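PDB 2R2A: zona occludens toxin N-terminal domain-containing protein from Neisseria meningitidis MC58, which is of unconfirmed function but, as the N-terminal P-loop NTPase-like domain of a predicted membrane protein of the Zot family, probably binds nucleotide. Local coordinates for residues A[20-24]-A[182-188]; A[86-90]-A[122-127]; A[96-102]-A[134-140]. One frame throughout, in Å; residues are numbered along the deposited sequence. Where two conformers were deposited one is given.

Interaction 1 of 3, residues A[20-24]-A[182-188]; sequences LKMVS and YTLDKKV
Leu20 and Val188 meet at about a right angle: CD2 of Leu20 reaches CG2 of Val188 at 3.8 Å. The same valine methyl touches CG1 of Val23, one helical turn further on, so it is wedged between two side chains of helix 18-28. It gets there because CG2 lies anti to the backbone N of Val188, with CG1 left in the cramped place between N and the carbonyl carbon (chi1 68°). Leu184 slants across the root of Leu20, its CD1 4.0 Å from Leu20 CB, while its CD2 rests against the backbone of Leu20 and Lys21. Tyr182 packs near the start of the helix, its ring meeting CB of Lys21 obliquely; its hydroxyl is hydrogen-bonded to the backbone O of Gly17, in the strand-loop-helix that resembles a Walker A P-loop.

Two polar ties lie to one side of these apolar contacts. In one of its two conformers, Ser24 OG takes the N-H of Asp185 at 2.7 Å, bent at 145°. Lys21, its chain kinked at chi2 (63°), brings NZ to 3.2 Å from Thr183 O, coming from above the carbonyl plane, and a water bridges NZ to Thr183 N. Asp185 OD1 receives Lys187 N on its anti lone pair, forming an Asx turn within the type I turn from Asp185 to Val188, and its OD2 is held by Asn28. The chemistry is mixed: aliphatic contacts, with Val23 and Val188 buried, make the apolar part, while loop backbone groups are tied to helix side chains, fixing the segment after strand 178-181 along the helix that follows the probable P-loop.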
# COMPACT_ATOMS: atom_id res chain seq x y z
N LEU A 20 11.56 -1.21 2.24
CA LEU A 20 12.65 -0.61 1.42
C LEU A 20 12.31 -0.63 -0.07
O LEU A 20 12.62 0.32 -0.77
CB LEU A 20 13.96 -1.36 1.63
CG LEU A 20 14.61 -1.15 2.99
CD1 LEU A 20 15.71 -2.14 3.09
CD2 LEU A 20 15.13 0.29 3.10
N LYS A 21 11.67 -1.71 -0.55
CA LYS A 21 11.19 -1.68 -1.94
C LYS A 21 10.18 -0.52 -2.17
O LYS A 21 10.26 0.19 -3.18
CB LYS A 21 10.60 -3.04 -2.35
CG LYS A 21 10.07 -3.08 -3.79
CD LYS A 21 11.27 -2.84 -4.74
CE LYS A 21 10.86 -2.80 -6.21
NZ LYS A 21 12.18 -2.59 -6.95
N MSE A 22 9.25 -0.36 -1.25
CA MSE A 22 8.28 0.75 -1.34
C MSE A 22 8.97 2.12 -1.41
O MSE A 22 8.68 2.93 -2.30
CB MSE A 22 7.28 0.66 -0.18
CG MSE A 22 6.14 1.72 -0.20
SE MSE A 22 4.88 1.40 -1.66
CE MSE A 22 5.29 2.92 -2.88
N VAL A 23 9.88 2.38 -0.47
CA VAL A 23 10.66 3.65 -0.48
C VAL A 23 11.47 3.81 -1.78
O VAL A 23 11.55 4.90 -2.36
CB VAL A 23 11.57 3.76 0.77
CG1 VAL A 23 12.38 5.11 0.76
CG2 VAL A 23 10.76 3.58 2.08
N SER A 24 12.05 2.71 -2.27
CA SER A 24 12.77 2.70 -3.55
C SER A 24 11.85 3.16 -4.70
O SER A 24 12.25 3.93 -5.59
CB SER A 24 13.32 1.29 -3.81
OG SER A 24 14.33 1.30 -4.82
N TYR A 182 15.43 -9.05 -6.95
CA TYR A 182 15.02 -7.97 -6.03
C TYR A 182 16.07 -6.86 -6.11
O TYR A 182 17.26 -7.14 -6.04
CB TYR A 182 14.93 -8.56 -4.63
CG TYR A 182 14.64 -7.56 -3.53
CD1 TYR A 182 13.33 -7.19 -3.24
CD2 TYR A 182 15.70 -7.00 -2.78
CE1 TYR A 182 13.08 -6.28 -2.22
CE2 TYR A 182 15.44 -6.09 -1.75
CZ TYR A 182 14.12 -5.73 -1.51
OH TYR A 182 13.86 -4.85 -0.49
N THR A 183 15.62 -5.62 -6.32
CA THR A 183 16.52 -4.49 -6.57
C THR A 183 16.10 -3.29 -5.72
O THR A 183 14.91 -3.11 -5.45
CB THR A 183 16.54 -4.13 -8.10
OG1 THR A 183 17.16 -5.19 -8.84
CG2 THR A 183 17.25 -2.85 -8.37
N LEU A 184 17.06 -2.49 -5.29
CA LEU A 184 16.79 -1.27 -4.52
C LEU A 184 17.53 -0.09 -5.12
O LEU A 184 18.58 -0.26 -5.75
CB LEU A 184 17.22 -1.40 -3.05
CG LEU A 184 16.42 -2.42 -2.21
CD1 LEU A 184 16.94 -2.48 -0.78
CD2 LEU A 184 14.94 -2.11 -2.21
N ASP A 185 17.01 1.11 -4.84
CA ASP A 185 17.76 2.35 -5.11
C ASP A 185 18.89 2.42 -4.09
O ASP A 185 18.66 2.29 -2.89
CB ASP A 185 16.83 3.55 -4.93
CG ASP A 185 17.44 4.86 -5.46
OD1 ASP A 185 18.50 5.29 -4.95
OD2 ASP A 185 16.84 5.43 -6.40
N LYS A 186 20.12 2.60 -4.54
CA LYS A 186 21.23 2.61 -3.59
C LYS A 186 21.18 3.80 -2.61
O LYS A 186 21.86 3.79 -1.58
CB LYS A 186 22.58 2.54 -4.33
CG LYS A 186 22.83 3.69 -5.29
CD LYS A 186 24.22 3.63 -5.94
CE LYS A 186 24.26 2.62 -7.11
NZ LYS A 186 25.38 2.93 -8.06
N LYS A 187 20.37 4.81 -2.91
CA LYS A 187 20.18 5.94 -1.99
C LYS A 187 18.96 5.78 -1.08
O LYS A 187 18.51 6.75 -0.46
CB LYS A 187 20.10 7.26 -2.76
CG LYS A 187 21.34 7.50 -3.58
CD LYS A 187 21.42 8.91 -4.10
CE LYS A 187 22.65 9.04 -4.97
NZ LYS A 187 23.77 8.18 -4.44
N VAL A 188 18.43 4.56 -1.00
CA VAL A 188 17.17 4.35 -0.29
C VAL A 188 17.26 4.84 1.16
O VAL A 188 16.32 5.42 1.68
CB VAL A 188 16.68 2.86 -0.38
CG1 VAL A 188 17.60 1.94 0.40
CG2 VAL A 188 15.25 2.73 0.13
O HOH W 1 12.97 -5.01 -7.74

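Interaction 2 of 3, residues A[86-90]-A[122-127]; sequences NIGSI and QGIDIF
Ile124 lays its CD1 over the turn made by Asn86 to Ser89, touching Ser89 OG at 3.2 Å and the backbone O of Asn86 at 3.4 Å. Those two oxygens are themselves joined: Ser89 OG donates to Asn86 O in the carbonyl plane at 2.7 Å, and the serine's chi1 of 60° folds the hydroxyl back over the type II turn. The methyl therefore sits against a pair of oxygens already hydrogen-bonded to each other.

Most of the remaining contact is between backbones. Gly88 N gives a nearly straight bond (169°) to Gln122 O, and Asp125 N bonds to Ser89 O at 3.1 Å. Between them Gly88 CA makes a CH-O contact with Gly123 O; both glycines have positive phi. Ile90 then pairs with Asp125 as a parallel bridge. Its CG2 meets the edge of the Phe127 ring, 4.0 Å from CE2, the two side chains lying side by side and pointing the same way.

Asp125 forms a salt bridge with Arg41 and also accepts from Glu6 N. The contact starts the parallel pairing of strands 90-93 and 125-130 in the central sheet, with strands 43-45 and 7-11 on their outer flanks and helix 18-28 packed against Phe127.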
# COMPACT_ATOMS: atom_id res chain seq x y z
N ASN A 86 -7.43 16.59 -0.67
CA ASN A 86 -6.96 15.19 -0.71
C ASN A 86 -7.19 14.41 -2.02
O ASN A 86 -6.73 13.27 -2.15
CB ASN A 86 -7.55 14.42 0.46
CG ASN A 86 -7.13 14.97 1.81
OD1 ASN A 86 -6.06 15.57 1.95
ND2 ASN A 86 -7.97 14.79 2.80
N ILE A 87 -7.88 15.02 -2.98
CA ILE A 87 -8.08 14.37 -4.29
C ILE A 87 -6.74 14.18 -5.00
O ILE A 87 -5.83 15.00 -4.86
CB ILE A 87 -9.11 15.13 -5.20
CG1 ILE A 87 -8.46 16.31 -5.95
CG2 ILE A 87 -10.36 15.55 -4.40
CD1 ILE A 87 -9.47 17.33 -6.56
N GLY A 88 -6.61 13.06 -5.71
CA GLY A 88 -5.40 12.70 -6.43
C GLY A 88 -4.22 12.36 -5.53
O GLY A 88 -3.06 12.43 -5.95
N SER A 89 -4.49 11.96 -4.29
CA SER A 89 -3.40 11.69 -3.36
C SER A 89 -2.96 10.23 -3.47
O SER A 89 -3.58 9.44 -4.19
CB SER A 89 -3.79 12.09 -1.91
OG SER A 89 -4.92 11.37 -1.46
N ILE A 90 -1.93 9.88 -2.73
CA ILE A 90 -1.38 8.52 -2.73
C ILE A 90 -1.44 7.97 -1.30
O ILE A 90 -1.00 8.64 -0.37
CB ILE A 90 0.11 8.59 -3.23
CG1 ILE A 90 0.20 9.11 -4.68
CG2 ILE A 90 0.80 7.17 -3.10
CD1 ILE A 90 1.64 9.36 -5.21
N GLN A 122 -11.85 9.60 -7.03
CA GLN A 122 -11.02 10.53 -6.26
C GLN A 122 -9.54 10.51 -6.73
O GLN A 122 -8.70 11.21 -6.14
CB GLN A 122 -11.13 10.28 -4.75
CG GLN A 122 -12.50 10.59 -4.14
CD GLN A 122 -13.52 9.46 -4.33
OE1 GLN A 122 -13.25 8.29 -4.03
NE2 GLN A 122 -14.70 9.81 -4.83
N GLY A 123 -9.27 9.75 -7.80
CA GLY A 123 -7.94 9.62 -8.40
C GLY A 123 -6.86 9.16 -7.43
O GLY A 123 -5.70 9.55 -7.56
N ILE A 124 -7.25 8.34 -6.45
CA ILE A 124 -6.35 7.95 -5.35
C ILE A 124 -5.57 6.67 -5.67
O ILE A 124 -6.17 5.63 -5.88
CB ILE A 124 -7.14 7.68 -4.03
CG1 ILE A 124 -8.03 8.89 -3.65
CG2 ILE A 124 -6.20 7.26 -2.90
CD1 ILE A 124 -7.25 10.13 -3.33
N ASP A 125 -4.24 6.75 -5.68
CA ASP A 125 -3.40 5.54 -5.78
C ASP A 125 -3.18 4.95 -4.40
O ASP A 125 -2.92 5.66 -3.44
CB ASP A 125 -2.09 5.83 -6.47
CG ASP A 125 -2.24 5.84 -7.99
OD1 ASP A 125 -2.17 4.74 -8.59
OD2 ASP A 125 -2.45 6.92 -8.56
N ILE A 126 -3.29 3.63 -4.28
CA ILE A 126 -3.21 3.01 -2.98
C ILE A 126 -2.16 1.89 -3.07
O ILE A 126 -2.14 1.17 -4.05
CB ILE A 126 -4.57 2.35 -2.60
CG1 ILE A 126 -5.68 3.41 -2.51
CG2 ILE A 126 -4.41 1.54 -1.27
CD1 ILE A 126 -7.14 2.84 -2.45
N PHE A 127 -1.26 1.82 -2.09
CA PHE A 127 -0.32 0.67 -1.95
C PHE A 127 -0.64 0.02 -0.62
O PHE A 127 -0.68 0.72 0.40
CB PHE A 127 1.13 1.16 -1.92
CG PHE A 127 1.58 1.77 -3.20
CD1 PHE A 127 2.26 1.01 -4.13
CD2 PHE A 127 1.26 3.12 -3.51
CE1 PHE A 127 2.67 1.56 -5.38
CE2 PHE A 127 1.65 3.67 -4.75
CZ PHE A 127 2.35 2.92 -5.66

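Interaction 3 of 3, residues A[96-102]-A[134-140]; sequences AQDVWPA and KLLDQNL
Trp100 to Ala102 runs beside Leu135 to Asp137, the backbones bridged once, at Pro101 and Leu136, joining the loop after strand 90-93 to the connection after strand 125-130. Asp137 N donates to Trp100 O at 2.9 Å, and Ala102 N to Leu135 O at 3.0 Å; both donors stand well above the carbonyl planes, by 42° and 50°. CH-O contacts from Leu136 CA to Trp100 O and from Pro101 CA to Leu135 O accompany them.

Leu140 reaches Trp100 at about a right angle. With its CG anti to the backbone N (chi1 173°), it brings CD2 to 3.5 Å from Trp100 CB and 3.7 Å from CE3, an oblique approach to the indole. One face of that ring carries Val99 CG1 over its centre, and its NE1 is bonded to Asn112 O. Leu136 CD2 fits against Ala96 CB at 3.9 Å and lies near Gln97 N. Gln97 CB lies 3.4 Å from Leu135 O and 3.8 Å from Leu135 CB, while its amide is bound elsewhere, OE1 to Thr130 and NE2 to Glu95.

Asp137 is the N-cap of helix 138-141: OD1 accepts from Asn139 N on the anti side, tilted out of the carboxylate plane, and OD2 shares a water with Pro101 O. A negative group here would probably favour the start of this short helix, though one turn has little dipole. The residue thus uses its main-chain N to hold the neighbouring segment and its carboxylate to cap the helix, so main-chain bonds fix the two segments against each other while cap bond and water engage the carboxylate.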
# COMPACT_ATOMS: atom_id res chain seq x y z
N ALA A 96 -1.41 -3.69 6.27
CA ALA A 96 -2.73 -3.21 5.90
C ALA A 96 -3.88 -4.01 6.48
O ALA A 96 -5.03 -3.55 6.39
CB ALA A 96 -2.86 -3.18 4.36
N GLN A 97 -3.61 -5.23 6.99
CA GLN A 97 -4.64 -6.03 7.62
C GLN A 97 -5.20 -5.33 8.86
O GLN A 97 -6.26 -5.68 9.33
CB GLN A 97 -4.13 -7.46 7.99
CG GLN A 97 -3.10 -7.58 9.10
CD GLN A 97 -1.65 -7.34 8.67
OE1 GLN A 97 -1.38 -6.81 7.61
NE2 GLN A 97 -0.70 -7.74 9.52
N ASP A 98 -4.50 -4.30 9.34
CA ASP A 98 -4.99 -3.47 10.46
C ASP A 98 -6.15 -2.56 10.06
O ASP A 98 -6.90 -2.09 10.94
CB ASP A 98 -3.84 -2.62 11.02
CG ASP A 98 -2.78 -3.46 11.70
OD1 ASP A 98 -3.05 -4.67 11.97
OD2 ASP A 98 -1.68 -2.96 11.95
N VAL A 99 -6.30 -2.31 8.77
CA VAL A 99 -7.34 -1.38 8.27
C VAL A 99 -8.41 -2.18 7.53
O VAL A 99 -9.62 -1.92 7.72
CB VAL A 99 -6.77 -0.35 7.27
CG1 VAL A 99 -7.84 0.64 6.84
CG2 VAL A 99 -5.56 0.35 7.84
N TRP A 100 -7.97 -3.14 6.70
CA TRP A 100 -8.82 -3.90 5.78
C TRP A 100 -8.57 -5.40 5.96
O TRP A 100 -8.06 -6.05 5.04
CB TRP A 100 -8.52 -3.50 4.33
CG TRP A 100 -8.85 -2.03 4.04
CD1 TRP A 100 -10.08 -1.45 4.13
CD2 TRP A 100 -7.94 -1.00 3.66
NE1 TRP A 100 -10.00 -0.11 3.82
CE2 TRP A 100 -8.70 0.18 3.49
CE3 TRP A 100 -6.57 -0.97 3.39
CZ2 TRP A 100 -8.13 1.40 3.14
CZ3 TRP A 100 -6.00 0.23 3.00
CH2 TRP A 100 -6.79 1.40 2.88
N PRO A 101 -8.90 -5.95 7.14
CA PRO A 101 -8.68 -7.37 7.38
C PRO A 101 -9.65 -8.22 6.55
O PRO A 101 -10.72 -7.72 6.13
CB PRO A 101 -9.03 -7.54 8.89
CG PRO A 101 -10.01 -6.42 9.17
CD PRO A 101 -9.54 -5.28 8.31
N ALA A 102 -9.29 -9.49 6.34
CA ALA A 102 -10.26 -10.47 5.83
C ALA A 102 -11.55 -10.46 6.71
O ALA A 102 -11.46 -10.29 7.95
CB ALA A 102 -9.64 -11.83 5.85
N LYS A 134 -3.96 -13.24 2.14
CA LYS A 134 -5.22 -13.70 2.77
C LYS A 134 -5.51 -13.06 4.13
O LYS A 134 -6.54 -13.35 4.75
CB LYS A 134 -5.24 -15.22 2.87
CG LYS A 134 -5.25 -15.88 1.47
CD LYS A 134 -5.16 -17.37 1.63
CE LYS A 134 -5.59 -18.06 0.35
NZ LYS A 134 -5.26 -19.52 0.33
N LEU A 135 -4.63 -12.16 4.56
CA LEU A 135 -4.87 -11.34 5.74
C LEU A 135 -5.80 -10.19 5.42
O LEU A 135 -6.30 -9.55 6.35
CB LEU A 135 -3.53 -10.83 6.33
CG LEU A 135 -2.64 -11.91 6.98
CD1 LEU A 135 -1.21 -11.35 7.35
CD2 LEU A 135 -3.34 -12.43 8.26
N LEU A 136 -6.00 -9.92 4.11
CA LEU A 136 -6.75 -8.75 3.64
C LEU A 136 -8.14 -9.11 3.17
O LEU A 136 -8.36 -10.20 2.73
CB LEU A 136 -6.02 -8.05 2.49
CG LEU A 136 -4.58 -7.63 2.79
CD1 LEU A 136 -3.95 -7.00 1.56
CD2 LEU A 136 -4.63 -6.62 3.93
N ASP A 137 -9.02 -8.12 3.24
CA ASP A 137 -10.40 -8.20 2.75
C ASP A 137 -10.37 -8.65 1.28
O ASP A 137 -9.62 -8.08 0.47
CB ASP A 137 -11.03 -6.81 2.87
CG ASP A 137 -12.54 -6.83 2.82
OD1 ASP A 137 -13.09 -7.62 2.03
OD2 ASP A 137 -13.18 -6.05 3.58
N GLN A 138 -11.14 -9.70 0.96
CA GLN A 138 -11.32 -10.16 -0.42
C GLN A 138 -11.79 -9.02 -1.31
O GLN A 138 -11.45 -8.97 -2.50
CB GLN A 138 -12.34 -11.33 -0.49
CG GLN A 138 -11.72 -12.69 -0.11
CD GLN A 138 -12.62 -13.92 -0.33
OE1 GLN A 138 -12.14 -15.06 -0.30
NE2 GLN A 138 -13.92 -13.69 -0.54
N ASN A 139 -12.58 -8.11 -0.74
CA ASN A 139 -13.15 -7.00 -1.49
C ASN A 139 -12.08 -5.97 -1.87
O ASN A 139 -12.19 -5.30 -2.90
CB ASN A 139 -14.36 -6.40 -0.72
CG ASN A 139 -15.64 -7.24 -0.89
OD1 ASN A 139 -15.95 -7.70 -2.00
ND2 ASN A 139 -16.40 -7.41 0.19
N LEU A 140 -11.01 -5.89 -1.08
CA LEU A 140 -9.84 -5.10 -1.46
C LEU A 140 -8.98 -5.86 -2.47
O LEU A 140 -8.51 -5.29 -3.45
CB LEU A 140 -8.98 -4.76 -0.22
CG LEU A 140 -7.60 -4.07 -0.33
CD1 LEU A 140 -7.65 -2.75 -1.08
CD2 LEU A 140 -7.07 -3.85 1.15
O HOH W 2 -11.97 -5.30 5.91

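Overall arrangement
Interaction 2 is the buried contact; interactions 1 and 3 are partly buried and lie on opposite sides of the chain's centre. Interactions 2 and 3 draw on the same pair of neighbouring strands, 90-93 and 125-130: the former sits where they begin, the latter in the connections that follow them, up to the start of helix 138-141, and their segments alternate along the chain. Both rely on bonds between main chains, whereas interaction 1 ties a loop to helix 18-28 by side-chain to main-chain bonds. That helix also connects interactions 1 and 2, since Met22 SE packs on Phe127 CD1 at 3.6 Å. Interaction 3 touches neither, although its nearest atoms lie about 5 Å from interaction 2.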